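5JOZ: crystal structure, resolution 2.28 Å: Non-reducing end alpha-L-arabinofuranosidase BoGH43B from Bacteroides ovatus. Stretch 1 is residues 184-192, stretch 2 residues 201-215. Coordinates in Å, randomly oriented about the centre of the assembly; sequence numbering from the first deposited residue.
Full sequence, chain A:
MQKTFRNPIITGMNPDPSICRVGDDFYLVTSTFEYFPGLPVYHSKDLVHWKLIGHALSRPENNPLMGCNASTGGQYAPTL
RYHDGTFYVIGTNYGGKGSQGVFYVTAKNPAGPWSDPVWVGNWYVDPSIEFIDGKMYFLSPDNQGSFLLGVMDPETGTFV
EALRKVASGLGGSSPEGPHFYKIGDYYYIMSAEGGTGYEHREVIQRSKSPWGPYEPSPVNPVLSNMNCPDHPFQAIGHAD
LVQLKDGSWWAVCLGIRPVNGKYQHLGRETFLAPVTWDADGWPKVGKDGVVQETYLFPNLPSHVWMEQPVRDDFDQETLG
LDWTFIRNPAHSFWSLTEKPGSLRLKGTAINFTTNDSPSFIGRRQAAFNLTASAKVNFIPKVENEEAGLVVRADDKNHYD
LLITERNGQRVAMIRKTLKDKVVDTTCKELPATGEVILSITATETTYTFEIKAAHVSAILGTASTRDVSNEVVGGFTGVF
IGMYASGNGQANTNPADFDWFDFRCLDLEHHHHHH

Stretch 1 184-192: GDYYYIMSA
Stretch 2 201-215: REVIQRSKSPWGPYE

Two antiparallel strands illustrate how a regular backbone ladder fixes register while side chains on its two faces do different work. Strand 186-192 and strand 201-207 of the arabinofuranosidase run at 160° between their N-to-C directions, with axes approaching to 4.6 Å, and the contact buries 985 Å². Three hydrogen-bonded pairs carry the ladder. Tyr-187 N to Ser-207 O and Ser-207 N to Tyr-187 O are both 2.9 Å; Ile-189 N to Gln-205 O and Gln-205 N to Ile-189 O are both 3.0 Å; Ser-191 N to Val-203 O is 2.9 Å and Val-203 N to Ser-191 O 2.8 Å. CA atoms lie 5.4-5.5 Å apart in these pairs. The alternating non-hydrogen-bonded pairs, Tyr-188 with Arg-206, Met-190 with Ile-204 and Ala-192 with Glu-202, have CA atoms 4.2-4.5 Å apart, bringing CA hydrogens toward carbonyls, as in Arg-206 CA to Tyr-187 O at 3.2 Å. All strand residues keep extended angles, phi from -94° to -157° and psi from 112° to 172°.

One water reinforces the ladder on the Ile-189 face: it donates to Ile-189 O (2.7 Å), accepts from Gln-205 NE2 (3.1 Å) and bonds Ser-191 OG (2.6 Å). Ser-191 and Gln-205, both chi1 p, place their polar groups around it.

The extended outer part of Arg-206 (chi1 88°, then t, t, chi4 -178°) carries its guanidinium to Tyr-186 (chi1 m), where it lies flat on the ring, planes at 1° and centres 3.8 Å apart, a cation-pi stack, while Arg-206 CB, at the base, sits 3.9 Å from the centroid of the Tyr-188 ring (chi1 m). On the side of the sheet that carries Tyr-188, Met-190 and Ala-192, Tyr-188 CD2 meets Ile-204 CD1 (chi1 t, chi2 t) at 3.5 Å, and Met-190 CB (t, t, p) meets Ile-204 CG1 at 3.9 Å. Small Ala-192 lies beside Glu-202 (t, p), with Ala-192 CB 3.7 Å from Glu-202 OE1.

Across the sheet, Tyr-187 (m) and Ile-189 (m, t) meet the segment beyond the second strand. A type I turn from Ser-209 to Gly-212 follows, and Pro-210 CG rests 3.8 Å from the centroid of the Tyr-187 ring, the flat ring suiting a compact pyrrolidine. Ile-189 CD1 lies 3.7 Å from the centroid of the Tyr-214 ring (m, chi2 75°). Ser-207 OG (t) donates to Ser-209 O at 2.7 Å, tying the strand's end to the turn, and Tyr-214 OH donates to Pro-210 O at 2.5 Å, holding the residues after the turn against it. Gly-212, phi 92° and psi -174°, adopts angles that call for glycine; the peptide before Pro-213 is cis.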

# COMPACT_ATOMS: atom_id res chain seq x y z
N GLY A 184 -21.95 -19.36 -12.72
CA GLY A 184 -22.76 -20.51 -13.09
C GLY A 184 -24.03 -20.56 -12.25
O GLY A 184 -24.67 -19.53 -12.07
N ASP A 185 -24.35 -21.73 -11.71
CA ASP A 185 -25.60 -21.94 -10.95
C ASP A 185 -25.63 -21.26 -9.57
O ASP A 185 -26.71 -21.08 -9.02
CB ASP A 185 -25.88 -23.44 -10.71
CG ASP A 185 -26.05 -24.26 -11.99
OD1 ASP A 185 -26.24 -23.67 -13.08
OD2 ASP A 185 -25.99 -25.51 -11.90
N TYR A 186 -24.46 -20.92 -9.01
CA TYR A 186 -24.36 -20.54 -7.59
C TYR A 186 -23.86 -19.13 -7.31
O TYR A 186 -23.14 -18.54 -8.11
CB TYR A 186 -23.45 -21.52 -6.86
CG TYR A 186 -23.81 -22.97 -7.07
CD1 TYR A 186 -24.79 -23.61 -6.29
CD2 TYR A 186 -23.16 -23.72 -8.06
CE1 TYR A 186 -25.11 -24.95 -6.49
CE2 TYR A 186 -23.47 -25.05 -8.26
CZ TYR A 186 -24.44 -25.67 -7.49
OH TYR A 186 -24.71 -27.00 -7.73
N TYR A 187 -24.27 -18.59 -6.16
CA TYR A 187 -23.69 -17.37 -5.60
C TYR A 187 -22.61 -17.82 -4.64
O TYR A 187 -22.85 -18.72 -3.83
CB TYR A 187 -24.74 -16.56 -4.84
CG TYR A 187 -25.81 -16.00 -5.74
CD1 TYR A 187 -26.96 -16.73 -6.03
CD2 TYR A 187 -25.67 -14.75 -6.32
CE1 TYR A 187 -27.95 -16.22 -6.86
CE2 TYR A 187 -26.64 -14.22 -7.15
CZ TYR A 187 -27.78 -14.96 -7.41
OH TYR A 187 -28.72 -14.44 -8.25
N TYR A 188 -21.42 -17.22 -4.74
CA TYR A 188 -20.26 -17.60 -3.93
C TYR A 188 -19.83 -16.45 -3.06
O TYR A 188 -19.77 -15.31 -3.51
CB TYR A 188 -19.07 -17.96 -4.82
CG TYR A 188 -19.19 -19.24 -5.59
CD1 TYR A 188 -19.84 -19.27 -6.82
CD2 TYR A 188 -18.60 -20.41 -5.13
CE1 TYR A 188 -19.93 -20.43 -7.55
CE2 TYR A 188 -18.69 -21.58 -5.86
CZ TYR A 188 -19.36 -21.59 -7.07
OH TYR A 188 -19.46 -22.74 -7.79
N ILE A 189 -19.50 -16.78 -1.81
CA ILE A 189 -18.86 -15.88 -0.88
C ILE A 189 -17.47 -16.46 -0.62
O ILE A 189 -17.34 -17.53 -0.03
CB ILE A 189 -19.63 -15.75 0.45
CG1 ILE A 189 -20.94 -14.99 0.21
CG2 ILE A 189 -18.80 -15.02 1.51
CD1 ILE A 189 -21.89 -14.98 1.39
N MET A 190 -16.45 -15.75 -1.10
CA MET A 190 -15.05 -16.13 -0.90
C MET A 190 -14.51 -15.15 0.13
O MET A 190 -14.77 -13.96 0.05
CB MET A 190 -14.29 -16.02 -2.22
CG MET A 190 -12.88 -16.61 -2.20
SD MET A 190 -11.97 -16.36 -3.75
CE MET A 190 -11.71 -14.59 -3.71
N SER A 191 -13.75 -15.65 1.09
CA SER A 191 -13.32 -14.82 2.21
C SER A 191 -11.99 -15.29 2.78
O SER A 191 -11.48 -16.34 2.42
CB SER A 191 -14.40 -14.83 3.29
OG SER A 191 -14.63 -16.16 3.73
N ALA A 192 -11.45 -14.48 3.68
CA ALA A 192 -10.18 -14.73 4.33
C ALA A 192 -10.40 -15.07 5.81
O ALA A 192 -11.32 -14.54 6.42
CB ALA A 192 -9.28 -13.51 4.19
N ARG A 201 -5.49 -17.84 5.25
CA ARG A 201 -5.98 -18.67 4.14
C ARG A 201 -7.24 -18.07 3.52
O ARG A 201 -7.96 -17.32 4.18
CB ARG A 201 -6.27 -20.10 4.62
CG ARG A 201 -7.29 -20.22 5.74
CD ARG A 201 -7.50 -21.67 6.12
NE ARG A 201 -8.30 -21.83 7.34
CZ ARG A 201 -7.88 -21.58 8.58
NH1 ARG A 201 -6.64 -21.12 8.82
NH2 ARG A 201 -8.70 -21.78 9.61
N GLU A 202 -7.49 -18.40 2.25
CA GLU A 202 -8.73 -18.01 1.60
C GLU A 202 -9.64 -19.22 1.59
O GLU A 202 -9.19 -20.33 1.33
CB GLU A 202 -8.48 -17.54 0.17
CG GLU A 202 -9.65 -16.78 -0.44
CD GLU A 202 -9.82 -15.36 0.08
OE1 GLU A 202 -8.93 -14.84 0.78
OE2 GLU A 202 -10.85 -14.74 -0.24
N VAL A 203 -10.92 -19.00 1.89
CA VAL A 203 -11.93 -20.07 1.90
C VAL A 203 -13.15 -19.64 1.09
O VAL A 203 -13.34 -18.46 0.82
CB VAL A 203 -12.35 -20.47 3.35
CG1 VAL A 203 -11.13 -20.89 4.16
CG2 VAL A 203 -13.13 -19.38 4.07
N ILE A 204 -13.99 -20.60 0.70
CA ILE A 204 -15.18 -20.28 -0.11
C ILE A 204 -16.40 -21.12 0.29
O ILE A 204 -16.27 -22.19 0.88
CB ILE A 204 -14.85 -20.36 -1.62
CG1 ILE A 204 -15.90 -19.61 -2.46
CG2 ILE A 204 -14.67 -21.80 -2.07
CD1 ILE A 204 -15.49 -19.39 -3.90
N GLN A 205 -17.58 -20.57 0.01
CA GLN A 205 -18.86 -21.26 0.22
C GLN A 205 -19.86 -20.76 -0.83
O GLN A 205 -19.64 -19.71 -1.44
CB GLN A 205 -19.38 -20.99 1.63
CG GLN A 205 -19.46 -19.51 2.01
CD GLN A 205 -19.80 -19.30 3.47
OE1 GLN A 205 -20.80 -19.80 3.96
NE2 GLN A 205 -18.95 -18.56 4.17
N ARG A 206 -20.94 -21.51 -1.03
CA ARG A 206 -21.90 -21.17 -2.08
C ARG A 206 -23.35 -21.51 -1.73
O ARG A 206 -23.64 -22.30 -0.83
CB ARG A 206 -21.50 -21.82 -3.40
CG ARG A 206 -22.02 -23.24 -3.61
CD ARG A 206 -21.30 -23.94 -4.74
NE ARG A 206 -21.69 -25.33 -4.87
CZ ARG A 206 -21.18 -26.20 -5.75
NH1 ARG A 206 -20.24 -25.84 -6.62
NH2 ARG A 206 -21.62 -27.46 -5.75
N SER A 207 -24.26 -20.89 -2.48
CA SER A 207 -25.69 -21.12 -2.32
C SER A 207 -26.41 -20.98 -3.66
O SER A 207 -25.92 -20.30 -4.56
CB SER A 207 -26.23 -20.12 -1.31
OG SER A 207 -27.64 -20.13 -1.26
N LYS A 208 -27.56 -21.63 -3.79
CA LYS A 208 -28.46 -21.41 -4.93
C LYS A 208 -29.04 -19.99 -4.90
O LYS A 208 -29.35 -19.41 -5.95
CB LYS A 208 -29.59 -22.46 -4.96
N SER A 209 -29.18 -19.43 -3.69
CA SER A 209 -29.72 -18.09 -3.49
C SER A 209 -28.70 -17.12 -2.85
O SER A 209 -27.91 -17.54 -2.01
CB SER A 209 -30.98 -18.19 -2.61
OG SER A 209 -31.28 -16.95 -1.98
N PRO A 210 -28.76 -15.82 -3.21
CA PRO A 210 -27.89 -14.84 -2.54
C PRO A 210 -28.01 -14.84 -1.02
O PRO A 210 -27.00 -14.65 -0.32
CB PRO A 210 -28.40 -13.48 -3.07
CG PRO A 210 -29.23 -13.78 -4.27
CD PRO A 210 -29.76 -15.17 -4.08
N TRP A 211 -29.23 -15.06 -0.54
CA TRP A 211 -29.56 -14.90 0.88
C TRP A 211 -29.29 -16.15 1.70
O TRP A 211 -29.59 -16.17 2.89
CB TRP A 211 -31.03 -14.43 1.04
CG TRP A 211 -31.37 -13.30 0.09
CD1 TRP A 211 -32.09 -13.39 -1.07
CD2 TRP A 211 -30.94 -11.94 0.19
NE1 TRP A 211 -32.16 -12.16 -1.69
CE2 TRP A 211 -31.46 -11.25 -0.94
CE3 TRP A 211 -30.17 -11.22 1.12
CZ2 TRP A 211 -31.24 -9.89 -1.15
CZ3 TRP A 211 -29.95 -9.86 0.91
CH2 TRP A 211 -30.49 -9.21 -0.22
N GLY A 212 -28.74 -17.19 1.07
CA GLY A 212 -28.35 -18.41 1.79
C GLY A 212 -29.44 -19.47 1.81
O GLY A 212 -30.48 -19.29 1.17
N PRO A 213 -29.24 -20.57 2.54
CA PRO A 213 -28.04 -20.84 3.33
C PRO A 213 -26.85 -21.29 2.47
O PRO A 213 -27.03 -21.92 1.42
CB PRO A 213 -28.50 -21.96 4.26
CG PRO A 213 -29.47 -22.74 3.43
CD PRO A 213 -30.10 -21.77 2.46
N TYR A 214 -25.64 -20.97 2.93
CA TYR A 214 -24.41 -21.30 2.23
C TYR A 214 -23.79 -22.54 2.83
O TYR A 214 -23.86 -22.74 4.04
CB TYR A 214 -23.41 -20.14 2.30
CG TYR A 214 -23.77 -18.96 1.43
CD1 TYR A 214 -24.80 -18.08 1.81
CD2 TYR A 214 -23.12 -18.72 0.23
CE1 TYR A 214 -25.15 -17.00 1.02
CE2 TYR A 214 -23.46 -17.65 -0.58
CZ TYR A 214 -24.47 -16.79 -0.18
OH TYR A 214 -24.80 -15.71 -0.96
N GLU A 215 -23.18 -23.35 1.97
CA GLU A 215 -22.47 -24.55 2.39
C GLU A 215 -21.00 -24.44 1.96
O GLU A 215 -20.70 -23.86 0.92
CB GLU A 215 -23.13 -25.79 1.78
CG GLU A 215 -24.45 -26.14 2.46
CD GLU A 215 -25.24 -27.21 1.73
OE1 GLU A 215 -24.68 -27.92 0.87
OE2 GLU A 215 -26.44 -27.36 2.03
O HOH W 1 -16.51 -17.61 2.58